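Local coordinates for transketolase (Campylobacter jejuni, PDB 3L84), which belongs to the transketolase family of thiamine diphosphate-dependent enzymes, built from two thiamine diphosphate-binding-type domains and a C-terminal domain, at residues 314-317 against 318-321; 130-133 against 134-138; 299-302 against 303-307; 104-107 against 108-111; 395-398 against 399-403. All coordinates share one frame; numbering follows the deposited sequence. Where two conformers were deposited one is given.

Interaction 1. Residues 314-317 against 318-321. With ACT (acetate ion), chain D.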
# COMPACT_ATOMS: atom_id res chain seq x y z
N LYS A 314 -10.00 33.89 -20.70
CA LYS A 314 -10.30 34.52 -19.40
C LYS A 314 -11.51 33.94 -18.70
O LYS A 314 -11.46 33.68 -17.49
CB LYS A 314 -10.49 36.04 -19.53
CG LYS A 314 -9.25 36.81 -19.82
CD LYS A 314 -9.54 38.32 -19.89
CE LYS A 314 -10.38 38.75 -21.09
NZ LYS A 314 -9.62 38.64 -22.37
N GLU A 315 -12.61 33.80 -19.42
CA GLU A 315 -13.84 33.29 -18.82
C GLU A 315 -13.66 31.83 -18.44
O GLU A 315 -14.14 31.41 -17.39
CB GLU A 315 -15.05 33.47 -19.76
CG GLU A 315 -15.49 34.94 -19.97
CD GLU A 315 -16.88 35.09 -20.62
OE1 GLU A 315 -17.71 34.14 -20.59
OE2 GLU A 315 -17.14 36.20 -21.11
N LEU A 316 -12.98 31.05 -19.28
CA LEU A 316 -12.72 29.66 -18.94
C LEU A 316 -11.92 29.56 -17.63
O LEU A 316 -12.28 28.79 -16.76
CB LEU A 316 -11.96 28.97 -20.07
CG LEU A 316 -11.43 27.57 -19.76
CD1 LEU A 316 -12.54 26.63 -19.31
CD2 LEU A 316 -10.67 27.00 -20.94
N LEU A 317 -10.85 30.33 -17.51
CA LEU A 317 -10.03 30.27 -16.31
C LEU A 317 -10.89 30.64 -15.10
O LEU A 317 -10.82 29.98 -14.09
CB LEU A 317 -8.77 31.12 -16.44
CG LEU A 317 -7.90 31.14 -15.18
CD1 LEU A 317 -7.50 29.74 -14.76
CD2 LEU A 317 -6.67 32.04 -15.39
N GLU A 318 -11.74 31.66 -15.23
CA GLU A 318 -12.61 32.02 -14.11
C GLU A 318 -13.58 30.91 -13.72
O GLU A 318 -13.81 30.71 -12.53
CB GLU A 318 -13.32 33.36 -14.36
CG GLU A 318 -12.38 34.54 -14.10
CD GLU A 318 -12.00 34.65 -12.59
OE1 GLU A 318 -10.81 34.59 -12.23
OE2 GLU A 318 -12.92 34.76 -11.74
N ARG A 319 -14.13 30.19 -14.70
CA ARG A 319 -14.98 29.04 -14.37
C ARG A 319 -14.20 27.95 -13.67
O ARG A 319 -14.72 27.30 -12.75
CB ARG A 319 -15.66 28.49 -15.62
CG ARG A 319 -16.66 29.44 -16.26
CD ARG A 319 -17.51 28.76 -17.32
NE ARG A 319 -16.74 28.24 -18.44
CZ ARG A 319 -16.41 28.92 -19.53
NH1 ARG A 319 -16.73 30.21 -19.67
NH2 ARG A 319 -15.73 28.33 -20.51
N LEU A 320 -12.96 27.70 -14.11
CA LEU A 320 -12.16 26.66 -13.49
C LEU A 320 -11.81 27.01 -12.04
O LEU A 320 -11.74 26.14 -11.18
CB LEU A 320 -10.88 26.44 -14.29
CG LEU A 320 -11.04 25.81 -15.65
CD1 LEU A 320 -9.78 26.00 -16.45
CD2 LEU A 320 -11.42 24.34 -15.55
N LEU A 321 -11.60 28.29 -11.79
CA LEU A 321 -11.21 28.75 -10.45
C LEU A 321 -12.44 28.87 -9.53
O LEU A 321 -12.27 28.85 -8.32
CB LEU A 321 -10.51 30.11 -10.52
CG LEU A 321 -9.13 30.09 -11.20
CD1 LEU A 321 -8.66 31.51 -11.37
CD2 LEU A 321 -8.13 29.31 -10.38
C ACT D . -12.46 35.89 -22.56
O ACT D . -12.92 34.74 -22.26
OXT ACT D . -11.23 35.91 -22.87
CH3 ACT D . -13.26 37.16 -22.43
O HOH W 1 -18.21 32.10 -17.86
O HOH W 2 -16.78 31.69 -22.23

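Interaction 2. Residues 130-133 against 134-138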
# COMPACT_ATOMS: atom_id res chain seq x y z
N ALA A 130 0.01 20.18 -15.71
CA ALA A 130 0.43 21.33 -16.49
C ALA A 130 0.18 21.07 -17.99
O ALA A 130 -0.25 21.97 -18.70
CB ALA A 130 1.91 21.59 -16.26
N LYS A 131 0.47 19.86 -18.47
CA LYS A 131 0.12 19.56 -19.85
C LYS A 131 -1.38 19.68 -20.13
O LYS A 131 -1.77 20.20 -21.20
CB LYS A 131 0.62 18.17 -20.26
CG LYS A 131 2.13 18.09 -20.41
CD LYS A 131 2.73 18.99 -21.47
CE LYS A 131 4.23 18.73 -21.66
NZ LYS A 131 4.79 19.52 -22.79
N LYS A 132 -2.23 19.25 -19.20
CA LYS A 132 -3.65 19.41 -19.39
C LYS A 132 -4.05 20.88 -19.30
O LYS A 132 -4.89 21.36 -20.10
CB LYS A 132 -4.44 18.57 -18.39
CG LYS A 132 -5.96 18.63 -18.59
CD LYS A 132 -6.37 18.13 -19.99
CE LYS A 132 -7.86 18.26 -20.27
NZ LYS A 132 -8.21 17.87 -21.66
N ALA A 133 -3.45 21.62 -18.39
CA ALA A 133 -3.71 23.05 -18.29
C ALA A 133 -3.33 23.75 -19.60
O ALA A 133 -4.03 24.67 -20.06
CB ALA A 133 -2.94 23.66 -17.10
N GLN A 134 -2.22 23.34 -20.22
CA GLN A 134 -1.76 23.89 -21.50
C GLN A 134 -2.80 23.55 -22.60
O GLN A 134 -3.11 24.38 -23.47
CB GLN A 134 -0.39 23.30 -21.87
CG GLN A 134 0.36 23.99 -23.00
CD GLN A 134 1.61 23.23 -23.41
OE1 GLN A 134 2.28 22.62 -22.59
NE2 GLN A 134 1.93 23.28 -24.69
N ASN A 135 -3.33 22.33 -22.57
CA ASN A 135 -4.40 21.95 -23.50
C ASN A 135 -5.62 22.86 -23.36
O ASN A 135 -6.22 23.26 -24.36
CB ASN A 135 -4.82 20.49 -23.27
CG ASN A 135 -6.02 20.09 -24.11
OD1 ASN A 135 -5.89 19.91 -25.33
ND2 ASN A 135 -7.16 19.98 -23.48
N LEU A 136 -6.01 23.18 -22.13
CA LEU A 136 -7.19 23.99 -21.90
C LEU A 136 -6.97 25.48 -22.13
O LEU A 136 -7.84 26.15 -22.70
CB LEU A 136 -7.64 23.78 -20.45
CG LEU A 136 -8.23 22.41 -20.12
CD1 LEU A 136 -8.53 22.36 -18.63
CD2 LEU A 136 -9.48 22.10 -20.94
N LEU A 137 -5.83 26.00 -21.69
CA LEU A 137 -5.58 27.45 -21.65
C LEU A 137 -4.61 27.98 -22.70
O LEU A 137 -4.51 29.19 -22.90
CB LEU A 137 -5.04 27.84 -20.27
CG LEU A 137 -5.96 27.50 -19.12
CD1 LEU A 137 -5.29 27.74 -17.77
CD2 LEU A 137 -7.29 28.27 -19.21
N GLY A 138 -3.90 27.08 -23.38
CA GLY A 138 -2.93 27.42 -24.39
C GLY A 138 -1.51 27.50 -23.91
O GLY A 138 -1.24 27.82 -22.75
O HOH W 3 4.88 22.33 -21.55

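Interaction 3. Residues 299-302 against 303-307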
# COMPACT_ATOMS: atom_id res chain seq x y z
N LEU A 299 7.53 40.91 -11.44
CA LEU A 299 7.58 41.24 -12.87
C LEU A 299 7.15 40.04 -13.74
O LEU A 299 6.41 40.20 -14.70
CB LEU A 299 8.99 41.65 -13.30
CG LEU A 299 9.48 43.07 -13.52
CD1 LEU A 299 8.38 44.17 -13.49
CD2 LEU A 299 10.72 43.44 -12.66
N GLU A 300 7.59 38.83 -13.41
CA GLU A 300 7.17 37.66 -14.19
C GLU A 300 5.68 37.46 -14.12
O GLU A 300 5.03 37.22 -15.13
CB GLU A 300 7.88 36.41 -13.73
CG GLU A 300 9.36 36.37 -14.08
CD GLU A 300 9.65 35.90 -15.51
OE1 GLU A 300 8.72 35.64 -16.29
OE2 GLU A 300 10.85 35.77 -15.83
N GLU A 301 5.10 37.59 -12.93
CA GLU A 301 3.66 37.41 -12.85
C GLU A 301 2.89 38.53 -13.56
O GLU A 301 1.88 38.28 -14.22
CB GLU A 301 3.19 37.30 -11.38
CG GLU A 301 1.68 37.08 -11.32
CD GLU A 301 1.10 36.88 -9.91
OE1 GLU A 301 1.87 36.85 -8.93
OE2 GLU A 301 -0.12 36.79 -9.80
N ALA A 302 3.41 39.75 -13.51
CA ALA A 302 2.79 40.88 -14.19
C ALA A 302 2.72 40.66 -15.69
O ALA A 302 1.68 40.87 -16.31
CB ALA A 302 3.54 42.16 -13.88
N LYS A 303 3.82 40.17 -16.26
CA LYS A 303 3.90 39.85 -17.70
C LYS A 303 2.89 38.77 -18.03
O LYS A 303 2.22 38.82 -19.09
CB LYS A 303 5.34 39.40 -18.09
CG LYS A 303 6.38 40.54 -18.04
CD LYS A 303 7.78 40.01 -18.36
CE LYS A 303 8.87 41.08 -18.19
NZ LYS A 303 10.21 40.54 -18.61
N TRP A 304 2.76 37.78 -17.15
CA TRP A 304 1.83 36.70 -17.38
C TRP A 304 0.38 37.17 -17.32
O TRP A 304 -0.44 36.82 -18.15
CB TRP A 304 2.07 35.58 -16.36
CG TRP A 304 1.18 34.41 -16.60
CD1 TRP A 304 1.38 33.42 -17.48
CD2 TRP A 304 -0.10 34.15 -15.99
NE1 TRP A 304 0.34 32.54 -17.46
CE2 TRP A 304 -0.58 32.96 -16.54
CE3 TRP A 304 -0.87 34.81 -15.02
CZ2 TRP A 304 -1.81 32.39 -16.16
CZ3 TRP A 304 -2.09 34.23 -14.61
CH2 TRP A 304 -2.54 33.04 -15.19
N LYS A 305 0.06 38.03 -16.37
CA LYS A 305 -1.27 38.59 -16.26
C LYS A 305 -1.63 39.38 -17.53
O LYS A 305 -2.79 39.37 -17.99
CB LYS A 305 -1.40 39.43 -14.99
CG LYS A 305 -1.44 38.58 -13.74
CD LYS A 305 -1.88 39.37 -12.53
CE LYS A 305 -0.93 40.39 -12.09
NZ LYS A 305 -1.55 40.98 -10.83
N ASP A 306 -0.66 40.03 -18.14
CA ASP A 306 -0.91 40.74 -19.41
C ASP A 306 -1.25 39.76 -20.53
O ASP A 306 -2.09 40.02 -21.35
CB ASP A 306 0.31 41.61 -19.79
CG ASP A 306 0.55 42.74 -18.81
OD1 ASP A 306 -0.41 43.17 -18.12
OD2 ASP A 306 1.70 43.26 -18.74
N LYS A 307 -0.58 38.61 -20.56
CA LYS A 307 -0.95 37.56 -21.54
C LYS A 307 -2.33 37.04 -21.29
O LYS A 307 -3.08 36.82 -22.24
CB LYS A 307 0.06 36.41 -21.51
CG LYS A 307 1.47 36.81 -22.00
CD LYS A 307 2.40 35.60 -22.08
CE LYS A 307 2.55 35.09 -23.49
NZ LYS A 307 3.40 33.82 -23.60
O HOH W 4 -1.97 38.58 -8.91

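Interaction 4. Residues 104-107 against 108-111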
# COMPACT_ATOMS: atom_id res chain seq x y z
N ILE A 104 1.43 21.80 3.56
CA ILE A 104 0.97 22.89 2.70
C ILE A 104 0.43 24.10 3.45
O ILE A 104 0.28 25.15 2.87
CB ILE A 104 -0.03 22.40 1.63
CG1 ILE A 104 -1.32 21.87 2.26
CG2 ILE A 104 0.65 21.36 0.70
CD1 ILE A 104 -2.49 21.84 1.22
N SER A 105 0.19 23.97 4.76
CA SER A 105 -0.13 25.14 5.54
C SER A 105 1.01 26.14 5.62
O SER A 105 0.79 27.33 5.90
CB SER A 105 -0.58 24.70 6.93
OG SER A 105 0.33 23.82 7.54
N THR A 106 2.24 25.71 5.35
CA THR A 106 3.35 26.63 5.17
C THR A 106 3.33 27.13 3.74
O THR A 106 3.56 26.42 2.79
CB THR A 106 4.68 25.95 5.47
OG1 THR A 106 4.64 25.42 6.82
CG2 THR A 106 5.87 26.92 5.31
N LEU A 107 3.08 28.41 3.58
CA LEU A 107 3.03 29.03 2.25
C LEU A 107 4.33 28.85 1.48
O LEU A 107 5.44 29.02 2.02
CB LEU A 107 2.74 30.53 2.38
CG LEU A 107 1.25 30.86 2.40
CD1 LEU A 107 0.78 31.29 1.01
CD2 LEU A 107 0.34 29.76 2.94
N GLY A 108 4.19 28.44 0.22
CA GLY A 108 5.32 28.11 -0.58
C GLY A 108 5.57 26.63 -0.74
O GLY A 108 6.26 26.21 -1.64
N VAL A 109 5.03 25.79 0.16
CA VAL A 109 5.19 24.35 0.06
C VAL A 109 4.16 23.82 -0.95
O VAL A 109 2.94 23.97 -0.77
CB VAL A 109 5.00 23.68 1.41
CG1 VAL A 109 4.91 22.17 1.24
CG2 VAL A 109 6.14 24.06 2.38
N GLU A 110 4.62 23.19 -2.01
CA GLU A 110 3.72 22.81 -3.08
C GLU A 110 2.82 21.65 -2.71
O GLU A 110 1.66 21.58 -3.15
CB GLU A 110 4.50 22.48 -4.36
CG GLU A 110 5.16 23.71 -5.02
CD GLU A 110 4.18 24.70 -5.62
OE1 GLU A 110 2.99 24.35 -5.77
OE2 GLU A 110 4.65 25.81 -5.94
N ILE A 111 3.37 20.71 -1.98
CA ILE A 111 2.66 19.47 -1.66
C ILE A 111 3.35 18.88 -0.45
O ILE A 111 4.54 19.08 -0.26
CB ILE A 111 2.63 18.53 -2.90
CG1 ILE A 111 1.67 17.34 -2.69
CG2 ILE A 111 4.01 18.01 -3.24
CD1 ILE A 111 1.09 16.82 -4.00
O HOH W 5 1.16 25.72 0.26

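Interaction 5. Residues 395-398 against 399-403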
# COMPACT_ATOMS: atom_id res chain seq x y z
N ALA A 395 -2.86 7.62 -7.47
CA ALA A 395 -3.32 8.48 -6.37
C ALA A 395 -2.35 9.63 -6.09
O ALA A 395 -2.80 10.75 -5.83
CB ALA A 395 -3.54 7.62 -5.11
N ALA A 396 -1.05 9.41 -6.11
CA ALA A 396 -0.06 10.46 -5.88
C ALA A 396 -0.09 11.49 -7.01
O ALA A 396 0.06 12.71 -6.78
CB ALA A 396 1.35 9.86 -5.68
N ILE A 397 -0.29 11.05 -8.23
CA ILE A 397 -0.43 11.97 -9.38
C ILE A 397 -1.67 12.83 -9.22
O ILE A 397 -1.63 14.05 -9.39
CB ILE A 397 -0.50 11.17 -10.71
CG1 ILE A 397 0.90 10.71 -11.11
CG2 ILE A 397 -1.19 11.96 -11.85
CD1 ILE A 397 0.98 9.59 -12.13
N ASN A 398 -2.78 12.21 -8.83
CA ASN A 398 -4.01 12.96 -8.66
C ASN A 398 -3.98 13.87 -7.44
O ASN A 398 -4.62 14.92 -7.44
CB ASN A 398 -5.21 12.02 -8.64
CG ASN A 398 -5.72 11.67 -10.02
OD1 ASN A 398 -6.52 10.67 -10.15
ND2 ASN A 398 -5.37 12.41 -11.00
N ASN A 399 -3.17 13.55 -6.42
CA ASN A 399 -2.94 14.51 -5.33
C ASN A 399 -2.35 15.81 -5.89
O ASN A 399 -2.73 16.90 -5.47
CB ASN A 399 -2.00 13.93 -4.27
CG ASN A 399 -2.63 12.91 -3.39
OD1 ASN A 399 -3.84 12.75 -3.33
ND2 ASN A 399 -1.77 12.18 -2.66
N ALA A 400 -1.45 15.69 -6.86
CA ALA A 400 -0.89 16.84 -7.51
C ALA A 400 -1.88 17.55 -8.43
O ALA A 400 -1.91 18.78 -8.44
CB ALA A 400 0.41 16.44 -8.28
N PHE A 401 -2.69 16.82 -9.18
CA PHE A 401 -3.76 17.45 -9.95
C PHE A 401 -4.61 18.30 -9.02
O PHE A 401 -5.03 19.40 -9.39
CB PHE A 401 -4.67 16.44 -10.68
CG PHE A 401 -4.22 16.03 -12.06
CD1 PHE A 401 -3.27 15.06 -12.27
CD2 PHE A 401 -4.77 16.67 -13.17
CE1 PHE A 401 -2.88 14.70 -13.55
CE2 PHE A 401 -4.39 16.31 -14.46
CZ PHE A 401 -3.46 15.33 -14.65
N ALA A 402 -4.95 17.80 -7.85
CA ALA A 402 -5.78 18.53 -6.90
C ALA A 402 -5.11 19.80 -6.35
O ALA A 402 -5.80 20.74 -5.96
CB ALA A 402 -6.19 17.59 -5.75
N ARG A 403 -3.78 19.81 -6.32
CA ARG A 403 -3.01 20.96 -5.87
C ARG A 403 -2.68 21.91 -7.00
O ARG A 403 -2.26 23.04 -6.71
CB ARG A 403 -1.71 20.52 -5.17
CG ARG A 403 -1.94 19.91 -3.79
CD ARG A 403 -2.29 20.96 -2.78
NE ARG A 403 -1.18 21.89 -2.53
CZ ARG A 403 -1.27 23.11 -2.02
NH1 ARG A 403 -2.44 23.68 -1.74
NH2 ARG A 403 -0.15 23.78 -1.80

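Interaction 1. Residues 314-317 against 318-321
Four i to i+4 backbone N-H...O hydrogen bonds, from Glu318 N to Lys314 O through Leu321 N to Leu317 O, make residues 314-321 a short alpha-helix of two turns. Its first turn holds an acetate ion, probably from the crystallisation liquor: Glu315 N gives a nearly straight bond to acetate O (3.0 Å, 168°), while Lys314 N reaches acetate OXT at 3.2 Å. The Lys314 chain bends at chi3 and chi4, which brings NZ round for a weak bond to the same OXT; its stronger partner is the carbonyl of Glu309. Anion binding here is consistent with the partial positive charge expected at a helix N-terminus. On the exposed side, Glu315 and Arg319 stand one turn apart without a direct salt bridge, OE1 and NH1 being 4.2 Å apart and the carboxylate and guanidinium planes turned 81° to each other. Two waters join these atoms instead, one through a weak bond to Glu315 OE1, and Arg319 NE pairs with Glu356. One face of the guanidinium has Leu316 CA 3.6 Å above its plane, offset toward the rim. Leu317 and Leu320 are buried, Leu317 against Leu56 and Ile406. Leu316 CG meets Leu320 CD1 at 4.0 Å, and one residue further on Leu317 CG touches Leu321 CD1 at 3.9 Å.

Interaction 2. Residues 130-133 against 134-138
Lys131 NZ and Gln134 OE1 are joined by a water, which accepts from NZ at 3.1 Å and, in the Gln134 conformer described, donates to OE1 at 2.8 Å; a second conformer of Gln134 was modelled. Lys131 NZ also forms a salt bridge with Asp173. The two side chains stand three residues apart on the last turns of helix 118-137 and run alongside each other in the same direction, Lys131 bent at chi2 and Gln134 extended, with Lys131 CD 3.8 Å from Gln134 OE1. Another lysine, Lys132, takes a different course. Its CG stands anti to the backbone N (chi1 -176°), and a bend at chi2 carries the chain beside Asn135. Lys132 NZ binds the carbonyls of Val380 and Gly382, while its CE lies 4.2 Å from Leu136 CG. The backbone is regular helix, with Gln134 N bonded to Ala130 O and Leu137 N to Ala133 O, both at 2.8 Å. Gly138 ends it: its N still bonds to Gln134 O, but its positive phi of 95° takes the chain out of the helix. The small Ala130 and Ala133 face Tyr404 of helix 391-404. Both ammonium groups thus have oxygen partners beyond this helix, and their charges are probably steadied by them: a carboxylate for Lys131, two backbone carbonyls for Lys132.

Interaction 3. Residues 299-302 against 303-307
The Trp304 indole has Glu301 O at its edge, near the ring plane, and meets Trp55 in an edge-to-face stack. CG lies anti to the backbone N (chi1 -177°), which swings the ring off the helix toward the protein, where NE1 bonds to the carbonyl of Leu141. Next to it, the Glu301 carboxylate is held by two asparagines, OE1 by Asn49 and OE2 by Asn52. Glu301 OE2 also accepts a hydrogen bond from a water at 2.7 Å, and the water receives one from Lys305 NZ at 3.1 Å. Their charged ends, OE2 of Glu301 and NZ of Lys305, remain 4.5 Å apart, so water mediates this i to i+4 pair. Lys305 bends at chi3 and crosses Glu301 obliquely, its CD 4.1 Å from Glu301 OE2. Lys303 is extended instead, and its CG rests 3.4 Å from Leu299 O. The backbone hydrogen bonds include Lys305 N to Glu301 O at 2.8 Å. Tryptophan set inward, with lysines and Asp306 outward, makes residues 299-307 a typical amphipathic alpha-helix, part of helix 293-310 lying on the surface of the protein.

Interaction 4. Residues 104-107 against 108-111
A type II beta turn from Thr106 to Val109 reverses the chain within the long loop between helices 85-88 and 118-137. It is closed by Val109 N, which bonds to Thr106 O at 3.1 Å with an N-H...O angle of 163°. Gly108 takes the third position of the turn with phi 103°, a positive value that suits glycine in a type II turn. Val109 turns back over the opening residue, and its CG2 lies 3.9 Å from Thr106 CB, the two side chains crossing at a slant. Thr106 OG1 is occupied by the carbonyl of Lys97. A water donates to Ile104 O at 2.8 Å and to Val109 O at 2.7 Å, tying together two carbonyls from the arms of the loop. Ile104 adds the apolar part. Its CG1 sits between the backbone N and the carbonyl carbon (chi1 64°), while the CG2 branch meets Ile111 CA at 3.6 Å and Val109 O at 3.8 Å. A looser approach, 4.4 Å, joins the same CG2 to Val109 CG1. Glu110 reaches the other way, to a salt bridge with Arg58. Beyond the turn, Ile111 packs on Asn122 and Phe126 of helix 118-137, and both Ile104 and Ile111 touch Met431 of helix 418-431, so the loop is wedged between helices of the first and second thiamine diphosphate-binding-type domains.

Interaction 5. Residues 395-398 against 399-403
Ile397 and Phe401 lie side by side one helical turn apart, with Ile397 CG2 3.6 Å from CE1 of the Phe401 ring. Ile397 O sits at the ring's edge, in its plane, 3.5 Å from Phe401 CD1, and also accepts the amide of Phe401 at 3.0 Å. The Asn398 side chain lies next to the ring, its amide plane turned 81° from it. Asn399 leans the other way: CG stands anti to its own carbonyl carbon (chi1 -74°), which brings it 3.3 Å from Ala395 O. Both ends of this buried amide are satisfied, OD1 by His435 ND1 and ND2 by Ala424 O, so its rotation is fixed. The backbone repeats i to i+4 bonds; Asn399 N to Ala395 O and Ala402 N to Asn398 O measure 2.9 Å each, whereas Ala400 N to Ala396 O, at 3.3 Å, is weak. Further out, Phe407 stacks edge-to-face with Phe401. Small alanines let neighbours come close on several sides: Ala396 and Ala400 face helix 118-137, Ala395 faces helix 418-431, and Ala402 meets Pro409 of strand 408-414, placing helix 391-404, of the pyrimidine-binding domain, in the buried interior against helix 118-137 of the other thiamine diphosphate-binding-type domain.

Overall arrangement
The five contacts run from core to surface. Interaction 5 is buried near the centre of the chain, and its alanines and the doubly bonded Asn399 amide contrast with interaction 3, a surface helix where water joins opposite charges. Interactions 1 and 2 are intermediate: Leu316 and Leu317 pack against Leu137, so helices 314-321 and 118-137 share an apolar side, while within each helix a polar pair is bridged by water. Leu317 also touches Trp304, connecting interaction 1 to interaction 3. Interaction 4, the one contact without a helix, meets interaction 5 directly, Arg403 NE probably bonding to Glu110 O. That junction joins the first thiamine diphosphate-binding-type domain to the second.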